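Local coordinates for sensory box/GGDEF domain protein (Colwellia psychrerythraea, PDB 3LYX) that probably senses a signal through this PAS domain and passes it to a GGDEF domain, a type that usually makes cyclic di-GMP, at residues V16-V21 and I114-T119. Residues are numbered along the deposited sequence; the frame is centred on the assembly and turned at random.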
ATOM      1  N   VAL B  16      -1.247  -3.289   3.260  1.00 29.24           N
ATOM      2  CA  VAL B  16      -1.057  -3.410   1.818  1.00 29.43           C
ATOM      3  C   VAL B  16      -0.117  -4.569   1.464  1.00 30.36           C
ATOM      4  O   VAL B  16       0.674  -5.019   2.295  1.00 29.34           O
ATOM      5  CB  VAL B  16      -0.494  -2.093   1.219  1.00 31.18           C
ATOM      6  CG1 VAL B  16      -1.486  -0.951   1.442  1.00 29.04           C
ATOM      7  CG2 VAL B  16       0.861  -1.757   1.862  1.00 28.70           C
ATOM      8  N   PHE B  17      -0.214  -5.056   0.233  1.00 29.55           N
ATOM      9  CA  PHE B  17       0.636  -6.147  -0.221  1.00 28.06           C
ATOM     10  C   PHE B  17       1.975  -5.558  -0.648  1.00 27.59           C
ATOM     11  O   PHE B  17       2.992  -6.249  -0.691  1.00 25.86           O
ATOM     12  CB  PHE B  17      -0.012  -6.870  -1.399  1.00 29.94           C
ATOM     13  CG  PHE B  17       0.839  -7.962  -1.987  1.00 31.81           C
ATOM     14  CD1 PHE B  17       1.256  -9.040  -1.207  1.00 32.42           C
ATOM     15  CD2 PHE B  17       1.212  -7.921  -3.330  1.00 33.73           C
ATOM     16  CE1 PHE B  17       2.036 -10.070  -1.757  1.00 31.65           C
ATOM     17  CE2 PHE B  17       1.988  -8.941  -3.891  1.00 35.45           C
ATOM     18  CZ  PHE B  17       2.401 -10.019  -3.100  1.00 32.35           C
ATOM     19  N   ASP B  18       1.950  -4.275  -0.985  1.00 23.82           N
ATOM     20  CA  ASP B  18       3.144  -3.545  -1.387  1.00 24.76           C
ATOM     21  C   ASP B  18       4.170  -3.536  -0.261  1.00 24.06           C
ATOM     22  O   ASP B  18       3.820  -3.345   0.896  1.00 19.96           O
ATOM     23  CB  ASP B  18       2.777  -2.098  -1.704  1.00 25.14           C
ATOM     24  CG  ASP B  18       1.828  -1.983  -2.872  1.00 30.42           C
ATOM     25  OD1 ASP B  18       2.318  -1.688  -3.984  1.00 29.23           O
ATOM     26  OD2 ASP B  18       0.600  -2.198  -2.671  1.00 28.04           O
ATOM     27  N   ALA B  19       5.436  -3.730  -0.603  1.00 23.73           N
ATOM     28  CA  ALA B  19       6.496  -3.683   0.401  1.00 23.06           C
ATOM     29  C   ALA B  19       6.980  -2.236   0.453  1.00 24.53           C
ATOM     30  O   ALA B  19       7.582  -1.728  -0.505  1.00 23.66           O
ATOM     31  CB  ALA B  19       7.631  -4.604  -0.000  1.00 26.16           C
ATOM     32  N   ILE B  20       6.686  -1.563   1.560  1.00 25.64           N
ATOM     33  CA  ILE B  20       7.097  -0.179   1.746  1.00 26.72           C
ATOM     34  C   ILE B  20       8.391  -0.146   2.560  1.00 26.77           C
ATOM     35  O   ILE B  20       8.489  -0.791   3.605  1.00 26.35           O
ATOM     36  CB  ILE B  20       6.036   0.637   2.529  1.00 26.19           C
ATOM     37  CG1 ILE B  20       4.669   0.550   1.833  1.00 29.63           C
ATOM     38  CG2 ILE B  20       6.472   2.097   2.635  1.00 25.10           C
ATOM     39  CD1 ILE B  20       4.674   1.073   0.418  1.00 34.14           C
ATOM     40  N   VAL B  21       9.384   0.591   2.074  1.00 26.74           N
ATOM     41  CA  VAL B  21      10.648   0.728   2.790  1.00 25.81           C
ATOM     42  C   VAL B  21      10.999   2.204   2.806  1.00 25.22           C
ATOM     43  O   VAL B  21      11.272   2.802   1.759  1.00 24.28           O
ATOM     44  CB  VAL B  21      11.796  -0.050   2.110  1.00 25.56           C
ATOM     45  CG1 VAL B  21      13.084   0.095   2.921  1.00 28.69           C
ATOM     46  CG2 VAL B  21      11.421  -1.513   1.976  1.00 28.61           C
ATOM     47  N   ILE B 114       8.770   1.772  -2.784  1.00 25.71           N
ATOM     48  CA  ILE B 114       7.610   0.888  -2.967  1.00 27.16           C
ATOM     49  C   ILE B 114       8.111  -0.273  -3.824  1.00 27.86           C
ATOM     50  O   ILE B 114       8.707  -0.058  -4.881  1.00 28.58           O
ATOM     51  CB  ILE B 114       6.434   1.601  -3.709  1.00 29.64           C
ATOM     52  CG1 ILE B 114       5.880   2.745  -2.861  1.00 29.66           C
ATOM     53  CG2 ILE B 114       5.298   0.597  -3.973  1.00 26.50           C
ATOM     54  CD1 ILE B 114       6.869   3.832  -2.571  1.00 36.28           C
ATOM     55  N   ASN B 115       7.869  -1.502  -3.387  1.00 26.58           N
ATOM     56  CA  ASN B 115       8.386  -2.645  -4.122  1.00 26.97           C
ATOM     57  C   ASN B 115       7.383  -3.790  -4.296  1.00 29.18           C
ATOM     58  O   ASN B 115       6.493  -3.973  -3.468  1.00 25.28           O
ATOM     59  CB  ASN B 115       9.637  -3.159  -3.394  1.00 25.36           C
ATOM     60  CG  ASN B 115      10.681  -2.070  -3.180  1.00 26.92           C
ATOM     61  OD1 ASN B 115      11.561  -1.865  -4.018  1.00 27.41           O
ATOM     62  ND2 ASN B 115      10.576  -1.356  -2.064  1.00 24.13           N
ATOM     63  N   ARG B 116       7.556  -4.557  -5.374  1.00 30.60           N
ATOM     64  CA  ARG B 116       6.698  -5.703  -5.686  1.00 35.51           C
ATOM     65  C   ARG B 116       7.470  -6.812  -6.400  1.00 35.88           C
ATOM     66  O   ARG B 116       8.175  -6.569  -7.381  1.00 36.27           O
ATOM     67  CB  ARG B 116       5.521  -5.285  -6.577  1.00 37.13           C
ATOM     68  CG  ARG B 116       4.381  -4.579  -5.853  1.00 42.47           C
ATOM     69  CD  ARG B 116       3.321  -4.133  -6.849  1.00 44.37           C
ATOM     70  NE  ARG B 116       3.858  -3.173  -7.808  1.00 46.52           N
ATOM     71  CZ  ARG B 116       4.098  -1.891  -7.539  1.00 48.46           C
ATOM     72  NH1 ARG B 116       3.844  -1.397  -6.333  1.00 49.76           N
ATOM     73  NH2 ARG B 116       4.604  -1.100  -8.475  1.00 48.47           N
ATOM     74  N   ASP B 117       7.316  -8.034  -5.909  1.00 37.23           N
ATOM     75  CA  ASP B 117       7.981  -9.190  -6.492  1.00 38.20           C
ATOM     76  C   ASP B 117       7.569  -9.379  -7.944  1.00 40.63           C
ATOM     77  O   ASP B 117       6.388  -9.309  -8.283  1.00 35.85           O
ATOM     78  CB  ASP B 117       7.645 -10.454  -5.696  1.00 40.52           C
ATOM     79  CG  ASP B 117       8.032 -11.720  -6.430  1.00 44.84           C
ATOM     80  OD1 ASP B 117       9.128 -11.747  -7.031  1.00 44.71           O
ATOM     81  OD2 ASP B 117       7.242 -12.690  -6.408  1.00 47.13           O
ATOM     82  N   ILE B 118       8.562  -9.626  -8.791  1.00 42.38           N
ATOM     83  CA  ILE B 118       8.344  -9.824 -10.211  1.00 47.40           C
ATOM     84  C   ILE B 118       9.163 -11.036 -10.677  1.00 51.14           C
ATOM     85  O   ILE B 118       9.158 -11.393 -11.859  1.00 52.16           O
ATOM     86  CB  ILE B 118       8.754  -8.529 -10.982  1.00 47.13           C
ATOM     87  CG1 ILE B 118       7.572  -8.018 -11.796  1.00 46.41           C
ATOM     88  CG2 ILE B 118       9.983  -8.766 -11.850  1.00 46.70           C
ATOM     89  CD1 ILE B 118       6.408  -7.589 -10.947  1.00 46.85           C
ATOM     90  N   THR B 119       9.847 -11.668  -9.723  1.00 54.78           N
ATOM     91  CA  THR B 119      10.699 -12.829  -9.984  1.00 58.12           C
ATOM     92  C   THR B 119      10.099 -13.786 -11.011  1.00 60.02           C
ATOM     93  O   THR B 119      10.694 -14.021 -12.065  1.00 61.48           O
ATOM     94  CB  THR B 119      11.001 -13.612  -8.681  1.00 57.84           C
ATOM     95  OG1 THR B 119       9.778 -14.120  -8.133  1.00 59.77           O
ATOM     96  CG2 THR B 119      11.674 -12.706  -7.656  1.00 57.48           C
TER
HETATM   97  O   HOH W   1       4.734  -6.522  -2.974  1.00 39.33           O
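D18 OD1 is gripped by donors from both subunits. R116 NH1 of the same chain donates to it at 2.8 Å, and F17 N of the second subunit also donates to it. NH1 comes in nearly in line with the C-O bond, and OD1 lies at the edge of the guanidinium, close to its plane. Carboxylate and guanidinium planes are turned 73° apart, and the salt bridge runs through one oxygen, OD1. D18 OD2 accepts from D18 N of the second subunit, and F17 N here donates to D18 OD2 of that subunit.

Next to this pair the backbones join. A19 and N115 form a hydrogen-bonded antiparallel pair. A19 N gives a nearly straight bond to N115 O (3.1 Å), and N115 N returns one to A19 O (2.9 Å). A19 O also takes a weak, long bond from N115 ND2 (3.4 Å), while I114 CA makes a CA-H...O contact with it. CG of N115 stands beside its own backbone N (chi1 -54°), where ND2 can reach A19 O. The stronger partner of this amide is S96, hydrogen-bonded to OD1. A water donates to both F17 O and N115 O, bridging the two segments beside the start of strand 19-24.

The A19 and N115 side chains lie on one sheet face. On the opposite face I20 and I114 form a non-hydrogen-bonded pair, CD1 of I20 resting on CG1 of I114 at 3.9 Å. Methyl CG2 of I114 touches D18 OD1.

The contact pairs the first strand of the PAS fold with its last, 108-117, at the centre of the antiparallel sheet. The D18 carboxylate is buried, and the arginine together with the partner subunit's N-H groups probably offsets its charge, tying the start of strand 19-24 to the dimer interface.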